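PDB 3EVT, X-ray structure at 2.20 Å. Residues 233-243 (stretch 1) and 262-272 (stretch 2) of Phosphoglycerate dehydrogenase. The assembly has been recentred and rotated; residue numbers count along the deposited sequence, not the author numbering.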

# COMPACT_ATOMS: atom_id res chain seq x y z
N ASP A 233 27.46 -7.40 2.01
CA ASP A 233 28.80 -7.20 1.52
C ASP A 233 28.76 -6.11 0.45
O ASP A 233 28.24 -6.31 -0.68
CB ASP A 233 29.29 -8.53 0.98
CG ASP A 233 30.73 -8.48 0.49
OD1 ASP A 233 31.16 -7.42 0.00
OD2 ASP A 233 31.40 -9.55 0.54
N THR A 234 29.30 -4.95 0.80
CA THR A 234 29.21 -3.76 -0.03
C THR A 234 29.88 -4.00 -1.38
O THR A 234 29.41 -3.53 -2.43
CB THR A 234 29.92 -2.58 0.68
OG1 THR A 234 29.11 -2.08 1.75
CG2 THR A 234 30.12 -1.47 -0.29
N THR A 235 30.98 -4.73 -1.36
CA THR A 235 31.71 -5.01 -2.59
C THR A 235 30.96 -5.93 -3.54
O THR A 235 30.78 -5.59 -4.73
CB THR A 235 33.12 -5.56 -2.28
OG1 THR A 235 33.87 -4.49 -1.68
CG2 THR A 235 33.81 -6.01 -3.56
N ALA A 236 30.51 -7.06 -3.00
CA ALA A 236 29.68 -8.00 -3.75
C ALA A 236 28.45 -7.29 -4.35
O ALA A 236 28.11 -7.50 -5.53
CB ALA A 236 29.26 -9.14 -2.87
N LEU A 237 27.81 -6.45 -3.53
CA LEU A 237 26.63 -5.70 -3.94
C LEU A 237 26.93 -4.86 -5.20
O LEU A 237 26.22 -4.96 -6.23
CB LEU A 237 26.07 -4.85 -2.78
CG LEU A 237 24.92 -3.86 -3.16
CD1 LEU A 237 23.64 -4.57 -3.66
CD2 LEU A 237 24.55 -2.88 -2.07
N MET A 238 28.00 -4.07 -5.13
CA MET A 238 28.36 -3.24 -6.27
C MET A 238 28.68 -4.06 -7.51
O MET A 238 28.28 -3.68 -8.62
CB MET A 238 29.46 -2.23 -5.91
CG MET A 238 28.94 -1.10 -4.96
SD MET A 238 30.15 0.21 -4.72
CE MET A 238 31.20 -0.72 -3.62
N THR A 239 29.35 -5.21 -7.33
CA THR A 239 29.61 -6.07 -8.47
C THR A 239 28.36 -6.83 -9.00
O THR A 239 28.19 -6.95 -10.22
CB THR A 239 30.96 -6.92 -8.30
OG1 THR A 239 30.78 -7.95 -7.36
CG2 THR A 239 32.11 -6.03 -7.78
N ALA A 240 27.45 -7.23 -8.11
CA ALA A 240 26.15 -7.80 -8.53
C ALA A 240 25.31 -6.83 -9.37
O ALA A 240 24.63 -7.24 -10.31
CB ALA A 240 25.34 -8.25 -7.36
N LEU A 241 25.35 -5.55 -9.00
CA LEU A 241 24.72 -4.49 -9.78
C LEU A 241 25.47 -4.25 -11.06
O LEU A 241 24.89 -4.03 -12.11
CB LEU A 241 24.65 -3.21 -8.96
CG LEU A 241 23.71 -3.27 -7.74
CD1 LEU A 241 24.05 -2.20 -6.68
CD2 LEU A 241 22.21 -3.22 -8.19
N ASP A 242 26.78 -4.31 -10.99
CA ASP A 242 27.57 -4.16 -12.21
C ASP A 242 27.21 -5.21 -13.26
O ASP A 242 27.05 -4.87 -14.43
CB ASP A 242 29.07 -4.16 -11.91
CG ASP A 242 29.53 -2.83 -11.40
OD1 ASP A 242 28.78 -1.84 -11.54
OD2 ASP A 242 30.64 -2.77 -10.84
N HIS A 243 27.07 -6.46 -12.83
CA HIS A 243 26.74 -7.57 -13.75
C HIS A 243 25.24 -7.87 -13.87
O HIS A 243 24.86 -8.98 -14.25
CB HIS A 243 27.47 -8.84 -13.33
CG HIS A 243 28.95 -8.66 -13.17
ND1 HIS A 243 29.71 -9.42 -12.31
CD2 HIS A 243 29.80 -7.78 -13.76
CE1 HIS A 243 30.97 -9.02 -12.37
NE2 HIS A 243 31.05 -8.03 -13.24
N ASP A 262 32.79 10.04 0.97
CA ASP A 262 33.56 9.72 -0.21
C ASP A 262 33.36 8.26 -0.57
O ASP A 262 34.05 7.75 -1.45
CB ASP A 262 35.04 9.96 0.08
CG ASP A 262 35.47 9.40 1.45
OD1 ASP A 262 34.93 8.36 1.93
OD2 ASP A 262 36.36 10.00 2.07
N HIS A 263 32.47 7.55 0.12
CA HIS A 263 32.19 6.17 -0.24
C HIS A 263 31.58 6.08 -1.66
O HIS A 263 30.76 6.93 -2.04
CB HIS A 263 31.27 5.51 0.78
CG HIS A 263 31.35 4.02 0.77
ND1 HIS A 263 30.78 3.26 -0.23
CD2 HIS A 263 31.97 3.16 1.61
CE1 HIS A 263 31.04 1.99 0.00
NE2 HIS A 263 31.75 1.89 1.12
N PRO A 264 32.00 5.06 -2.43
CA PRO A 264 31.55 5.02 -3.84
C PRO A 264 30.06 4.63 -4.00
O PRO A 264 29.45 4.97 -5.03
CB PRO A 264 32.53 4.04 -4.53
CG PRO A 264 33.32 3.35 -3.42
CD PRO A 264 33.07 4.08 -2.13
N LEU A 265 29.49 3.96 -2.99
CA LEU A 265 28.03 3.71 -2.96
C LEU A 265 27.19 4.96 -3.21
O LEU A 265 26.16 4.91 -3.90
CB LEU A 265 27.57 3.08 -1.62
CG LEU A 265 27.68 1.58 -1.43
CD1 LEU A 265 27.12 1.21 -0.10
CD2 LEU A 265 26.97 0.78 -2.58
N TRP A 266 27.61 6.09 -2.65
CA TRP A 266 26.86 7.34 -2.87
C TRP A 266 26.77 7.79 -4.33
O TRP A 266 25.78 8.41 -4.72
CB TRP A 266 27.47 8.52 -2.13
CG TRP A 266 27.42 8.51 -0.59
CD1 TRP A 266 28.46 8.25 0.26
CD2 TRP A 266 26.30 8.89 0.25
NE1 TRP A 266 28.05 8.43 1.57
CE2 TRP A 266 26.74 8.83 1.58
CE3 TRP A 266 24.98 9.29 -0.01
CZ2 TRP A 266 25.90 9.13 2.67
CZ3 TRP A 266 24.15 9.59 1.07
CH2 TRP A 266 24.61 9.48 2.40
N GLN A 267 27.84 7.55 -5.10
CA GLN A 267 27.90 8.03 -6.48
C GLN A 267 27.10 7.19 -7.45
O GLN A 267 26.98 7.58 -8.59
CB GLN A 267 29.35 8.07 -7.02
CG GLN A 267 30.43 7.90 -5.98
CD GLN A 267 30.78 9.22 -5.28
OE1 GLN A 267 30.46 10.31 -5.80
NE2 GLN A 267 31.41 9.13 -4.07
N ARG A 268 26.57 6.03 -7.02
CA ARG A 268 25.74 5.21 -7.93
C ARG A 268 24.32 5.80 -8.12
O ARG A 268 23.75 6.39 -7.17
CB ARG A 268 25.65 3.78 -7.42
CG ARG A 268 26.93 3.26 -6.69
CD ARG A 268 27.62 2.08 -7.39
NE ARG A 268 26.76 1.23 -8.23
CZ ARG A 268 27.23 0.25 -9.02
NH1 ARG A 268 26.41 -0.48 -9.78
NH2 ARG A 268 28.53 -0.04 -9.04
N ASP A 269 23.78 5.68 -9.33
CA ASP A 269 22.37 5.98 -9.60
C ASP A 269 21.43 4.80 -9.30
O ASP A 269 20.22 4.93 -9.43
CB ASP A 269 22.19 6.44 -11.05
CG ASP A 269 22.69 7.86 -11.27
OD1 ASP A 269 22.97 8.57 -10.27
OD2 ASP A 269 22.78 8.29 -12.44
N ASP A 270 21.98 3.67 -8.91
CA ASP A 270 21.20 2.46 -8.74
C ASP A 270 21.19 1.98 -7.29
O ASP A 270 20.81 0.84 -7.01
CB ASP A 270 21.70 1.34 -9.68
CG ASP A 270 23.14 0.93 -9.39
OD1 ASP A 270 23.76 1.53 -8.50
OD2 ASP A 270 23.66 0.03 -10.09
N VAL A 271 21.64 2.86 -6.38
CA VAL A 271 21.57 2.55 -4.96
C VAL A 271 20.97 3.76 -4.26
O VAL A 271 21.44 4.89 -4.49
CB VAL A 271 22.95 2.17 -4.35
CG1 VAL A 271 22.84 1.83 -2.87
CG2 VAL A 271 23.56 1.02 -5.10
N LEU A 272 19.93 3.55 -3.47
CA LEU A 272 19.30 4.69 -2.79
C LEU A 272 19.69 4.63 -1.36
O LEU A 272 19.23 3.75 -0.66
CB LEU A 272 17.76 4.61 -2.85
CG LEU A 272 17.04 4.28 -4.17
CD1 LEU A 272 15.48 4.24 -4.08
CD2 LEU A 272 17.50 5.20 -5.25

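Arg-268 anchors the polar side of this contact, its guanidinium held between one carboxylate from its own stretch and one from the helix 234-242. Within stretch 2 the grip is two-pronged and nearly linear: NE of Arg-268 donates to OD1 of Asp-270 (3.0 Å, 170°) and NH1 of Arg-268 to OD2 of Asp-270 (2.8 Å, 169°), a two-point salt bridge along the NE-NH1 edge of the group. Across the contact, a single oxygen at the last turn of the helix receives two bonds: NH2 of Arg-268 reaches OD1 of Asp-242 at 3.1 Å and NH1 of Arg-268 reaches the same OD1 at 3.3 Å. These bonds are longer and more bent (149° and 141°), as expected when one acceptor is shared by two nitrogens. Asp-242 OD1 lies at the guanidinium edge, near its plane, whereas Met-238 CA sits over one face, so the charged group lays one face on the helix at Met-238, and its bonds to the two carboxylates are made at its edge. Leu-241 packs beside this cluster, its CB 3.4 Å from Arg-268 NH1 and 3.6 Å from Asp-270 OD2.

Apolar packing continues along the helix. Leu-241 CD1 meets Val-271 CG2 at 3.6 Å, where stretch 2 enters its strand. One turn earlier, Met-238 CG lies 3.6 Å from Leu-265 CD2, and Leu-237 CD2 approaches that same methyl more loosely, at 4.4 Å. Near the start of the helix, Thr-234 CG2 touches the edge of the His-263 ring at CE1 (3.6 Å) and lies 4.0 Å from Leu-265 CD1. The ring is steadied by a bond from Leu-265 N to His-263 ND1 (3.1 Å, 160°). Away from the contact, Asp-233 caps the helix, its OD1 accepting from Ala-236 N at 3.1 Å and, weakly, from Thr-235 N at 3.0 Å.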